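Local coordinates for protein angiotensin-converting enzyme (Anopheles gambiae, PDB 6S1Z) that probably acts as a zinc-dependent peptidase of the angiotensin-converting enzyme family, trimming peptides, and binds the inhibitor fosinoprilat, at residues S42-F47 with D323-A328. Sequence-based numbering, arbitrary orientation.
Sequences SNLTEF and DLVCHA. With NAG (2-acetamido-2-deoxy-beta-D-glucopyranose), chain B; KS8 (fosinoprilat), chain C; NAG (2-acetamido-2-deoxy-beta-D-glucopyranose), chain D.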
loop_
_atom_site.group_PDB
_atom_site.type_symbol
_atom_site.label_atom_id
_atom_site.label_comp_id
_atom_site.label_asym_id
_atom_site.label_seq_id
_atom_site.Cartn_x
_atom_site.Cartn_y
_atom_site.Cartn_z
ATOM N N SER A 42 3.238 -5.479 -17.952
ATOM C CA SER A 42 1.937 -5.821 -18.510
ATOM C C SER A 42 1.997 -6.986 -19.488
ATOM O O SER A 42 0.959 -7.369 -20.035
ATOM C CB SER A 42 1.333 -4.600 -19.210
ATOM O OG SER A 42 2.232 -4.073 -20.171
ATOM N N ASN A 43 3.179 -7.559 -19.716
ATOM C CA ASN A 43 3.334 -8.655 -20.678
ATOM C C ASN A 43 4.570 -9.456 -20.249
ATOM O O ASN A 43 5.675 -9.218 -20.736
ATOM C CB ASN A 43 3.457 -8.125 -22.096
ATOM C CG ASN A 43 3.601 -9.227 -23.131
ATOM O OD1 ASN A 43 3.369 -10.405 -22.851
ATOM N ND2 ASN A 43 3.984 -8.838 -24.344
ATOM N N LEU A 44 4.356 -10.396 -19.334
ATOM C CA LEU A 44 5.439 -11.194 -18.764
ATOM C C LEU A 44 5.960 -12.163 -19.816
ATOM O O LEU A 44 5.383 -13.230 -20.038
ATOM C CB LEU A 44 4.945 -11.935 -17.526
ATOM C CG LEU A 44 4.711 -11.062 -16.292
ATOM C CD1 LEU A 44 3.766 -11.733 -15.308
ATOM C CD2 LEU A 44 6.034 -10.746 -15.617
ATOM N N THR A 45 7.059 -11.792 -20.470
ATOM C CA THR A 45 7.690 -12.638 -21.471
ATOM C C THR A 45 9.195 -12.634 -21.250
ATOM O O THR A 45 9.773 -11.624 -20.841
ATOM C CB THR A 45 7.391 -12.169 -22.903
ATOM O OG1 THR A 45 8.185 -11.014 -23.206
ATOM C CG2 THR A 45 5.921 -11.818 -23.062
ATOM N N GLU A 46 9.826 -13.778 -21.525
ATOM C CA GLU A 46 11.282 -13.841 -21.491
ATOM C C GLU A 46 11.885 -12.755 -22.371
ATOM O O GLU A 46 12.892 -12.134 -22.012
ATOM C CB GLU A 46 11.763 -15.220 -21.949
ATOM C CG GLU A 46 11.142 -16.394 -21.204
ATOM C CD GLU A 46 11.564 -17.733 -21.781
ATOM O OE1 GLU A 46 12.118 -17.752 -22.900
ATOM O OE2 GLU A 46 11.341 -18.766 -21.115
ATOM N N PHE A 47 11.269 -12.509 -23.529
ATOM C CA PHE A 47 11.751 -11.476 -24.438
ATOM C C PHE A 47 11.683 -10.097 -23.795
ATOM O O PHE A 47 12.597 -9.281 -23.960
ATOM C CB PHE A 47 10.929 -11.517 -25.728
ATOM C CG PHE A 47 11.249 -10.418 -26.697
ATOM C CD1 PHE A 47 12.228 -10.589 -27.661
ATOM C CD2 PHE A 47 10.557 -9.218 -26.658
ATOM C CE1 PHE A 47 12.518 -9.581 -28.560
ATOM C CE2 PHE A 47 10.843 -8.208 -27.553
ATOM C CZ PHE A 47 11.824 -8.389 -28.506
ATOM N N ASP A 323 0.506 -13.476 -19.510
ATOM C CA ASP A 323 0.880 -13.365 -18.108
ATOM C C ASP A 323 1.227 -11.913 -17.813
ATOM O O ASP A 323 2.016 -11.301 -18.540
ATOM C CB ASP A 323 2.061 -14.280 -17.778
ATOM C CG ASP A 323 1.665 -15.743 -17.717
ATOM O OD1 ASP A 323 0.511 -16.033 -17.335
ATOM O OD2 ASP A 323 2.508 -16.604 -18.049
ATOM N N LEU A 324 0.628 -11.363 -16.759
ATOM C CA LEU A 324 0.890 -9.988 -16.366
ATOM C C LEU A 324 0.792 -9.880 -14.852
ATOM O O LEU A 324 0.337 -10.799 -14.167
ATOM C CB LEU A 324 -0.083 -9.009 -17.037
ATOM C CG LEU A 324 -1.533 -9.015 -16.543
ATOM C CD1 LEU A 324 -2.298 -7.841 -17.136
ATOM C CD2 LEU A 324 -2.223 -10.326 -16.880
ATOM N N VAL A 325 1.223 -8.731 -14.338
ATOM C CA VAL A 325 1.175 -8.445 -12.909
ATOM C C VAL A 325 -0.124 -7.688 -12.650
ATOM O O VAL A 325 -0.192 -6.469 -12.811
ATOM C CB VAL A 325 2.399 -7.650 -12.451
ATOM C CG1 VAL A 325 2.323 -7.361 -10.960
ATOM C CG2 VAL A 325 3.679 -8.406 -12.786
ATOM N N CYS A 326 -1.168 -8.419 -12.246
ATOM C CA CYS A 326 -2.456 -7.791 -11.976
ATOM C C CYS A 326 -2.409 -6.847 -10.783
ATOM O O CYS A 326 -3.327 -6.037 -10.617
ATOM C CB CYS A 326 -3.531 -8.850 -11.730
ATOM S SG CYS A 326 -4.538 -9.263 -13.178
ATOM N N HIS A 327 -1.376 -6.940 -9.947
ATOM C CA HIS A 327 -1.276 -6.075 -8.780
ATOM C C HIS A 327 -1.368 -4.617 -9.212
ATOM O O HIS A 327 -0.473 -4.109 -9.895
ATOM C CB HIS A 327 0.027 -6.328 -8.021
ATOM C CG HIS A 327 0.003 -5.835 -6.607
ATOM N ND1 HIS A 327 0.431 -4.575 -6.250
ATOM C CD2 HIS A 327 -0.410 -6.430 -5.464
ATOM C CE1 HIS A 327 0.288 -4.417 -4.946
ATOM N NE2 HIS A 327 -0.219 -5.528 -4.445
ATOM N N ALA A 328 -2.454 -3.947 -8.825
ATOM C CA ALA A 328 -2.692 -2.572 -9.244
ATOM C C ALA A 328 -1.444 -1.722 -9.050
ATOM O O ALA A 328 -0.684 -1.912 -8.098
ATOM C CB ALA A 328 -3.861 -1.981 -8.454
HETATM C C1 NAG B . 4.184 -9.732 -25.454
HETATM C C2 NAG B . 3.356 -9.241 -26.659
HETATM C C3 NAG B . 3.756 -9.978 -27.940
HETATM C C4 NAG B . 5.261 -9.911 -28.150
HETATM C C5 NAG B . 5.944 -10.495 -26.924
HETATM C C6 NAG B . 7.451 -10.487 -27.014
HETATM C C7 NAG B . 1.043 -8.416 -26.499
HETATM C C8 NAG B . -0.382 -8.781 -26.202
HETATM N N2 NAG B . 1.934 -9.409 -26.402
HETATM O O3 NAG B . 3.086 -9.390 -29.049
HETATM O O4 NAG B . 5.648 -10.633 -29.314
HETATM O O5 NAG B . 5.587 -9.708 -25.781
HETATM O O6 NAG B . 7.986 -11.766 -26.700
HETATM O O7 NAG B . 1.371 -7.276 -26.812
HETATM C C04 KS8 C . 1.597 -0.502 -6.141
HETATM C C05 KS8 C . 3.052 0.096 -5.909
HETATM C C06 KS8 C . 4.169 -0.754 -6.645
HETATM C C07 KS8 C . 4.665 -0.081 -7.931
HETATM C C08 KS8 C . 5.791 -0.945 -8.667
HETATM C C09 KS8 C . 7.121 -0.821 -8.286
HETATM C C10 KS8 C . 8.097 -1.572 -8.925
HETATM C C11 KS8 C . 7.739 -2.462 -9.960
HETATM C C12 KS8 C . 6.425 -2.586 -10.335
HETATM C C13 KS8 C . 5.437 -1.829 -9.694
HETATM C C14 KS8 C . -1.051 -0.613 -4.763
HETATM C C15 KS8 C . -0.670 -1.314 -3.412
HETATM C C18 KS8 C . -3.060 -1.469 -2.553
HETATM C C19 KS8 C . -3.613 -1.260 -1.098
HETATM C C20 KS8 C . -2.431 -1.744 -0.193
HETATM C C21 KS8 C . -1.530 -2.380 -1.025
HETATM C C22 KS8 C . -1.811 -3.866 -1.129
HETATM C C25 KS8 C . -3.951 0.148 -0.810
HETATM C C26 KS8 C . -5.045 0.648 -1.787
HETATM C C27 KS8 C . -6.455 0.148 -1.461
HETATM C C28 KS8 C . -6.839 0.532 -0.046
HETATM C C29 KS8 C . -5.838 -0.082 0.941
HETATM C C30 KS8 C . -4.393 0.346 0.644
HETATM N N17 KS8 C . -1.741 -1.683 -2.420
HETATM O O01 KS8 C . 0.878 1.172 -4.111
HETATM O O03 KS8 C . -0.271 1.589 -6.283
HETATM O O16 KS8 C . 0.471 -1.555 -3.176
HETATM O O23 KS8 C . -2.871 -4.285 -1.702
HETATM O O24 KS8 C . -1.026 -4.653 -0.669
HETATM P P02 KS8 C . 0.294 0.516 -5.298
HETATM C C1 NAG D . 5.882 -9.704 -30.400
HETATM C C2 NAG D . 6.885 -10.312 -31.386
HETATM C C3 NAG D . 7.102 -9.368 -32.568
HETATM C C4 NAG D . 5.772 -8.980 -33.202
HETATM C C5 NAG D . 4.818 -8.440 -32.141
HETATM C C6 NAG D . 3.436 -8.154 -32.680
HETATM C C7 NAG D . 8.536 -11.843 -30.401
HETATM C C8 NAG D . 9.873 -11.957 -29.732
HETATM N N2 NAG D . 8.150 -10.605 -30.730
HETATM O O3 NAG D . 7.931 -10.006 -33.534
HETATM O O4 NAG D . 5.980 -7.973 -34.186
HETATM O O5 NAG D . 4.659 -9.400 -31.085
HETATM O O6 NAG D . 2.534 -7.799 -31.640
HETATM O O7 NAG D . 7.838 -12.826 -30.631
#
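Leu44 lies along the backbone of Asp323, Leu324 and Val325, and the pair of segments illustrates how a single peptide hydrogen bond can be flanked by the side chain of its own donor residue. Leu44 N donates to Asp323 O over 2.6 Å. The bond is nearly straight, 163° at the hydrogen, and the donor stands 24° from the carbonyl plane. With CG anti to Leu44's own carbonyl carbon (chi1 -72°), the Leu44 side chain runs on past that acceptor, and its CD1 rests against the next peptide, 3.5 Å from Leu324 N. The same methyl reaches Val325 CG2 at 4.2 Å, while Leu44 CB meets Asp323 CB in an aliphatic touch; Asp323 OD1 makes a long, weak ion pair with Lys121 NZ. Ala118 of helix 100-118 packs on both Leu44 and Val325. In the largely helical fold of this peptidase family, the contact ties the turn between helices 12-42 and 46-68 to the loop entering strand 329-332. Next to the central bond, Leu324 CB lies 3.6 Å from Ser42 O, whereas Ser42 OG is hydrogen-bonded to Trp38 O. On the glycan side, Asn43 ND2 is covalently joined to C1 of an N-acetylglucosamine, and C8 of the second sugar sits over one face of the Phe47 ring, offset toward its rim. Beyond Val325, His327 presents its ring edge to fosinoprilat, with CE1 3.4 Å from the inhibitor's O16.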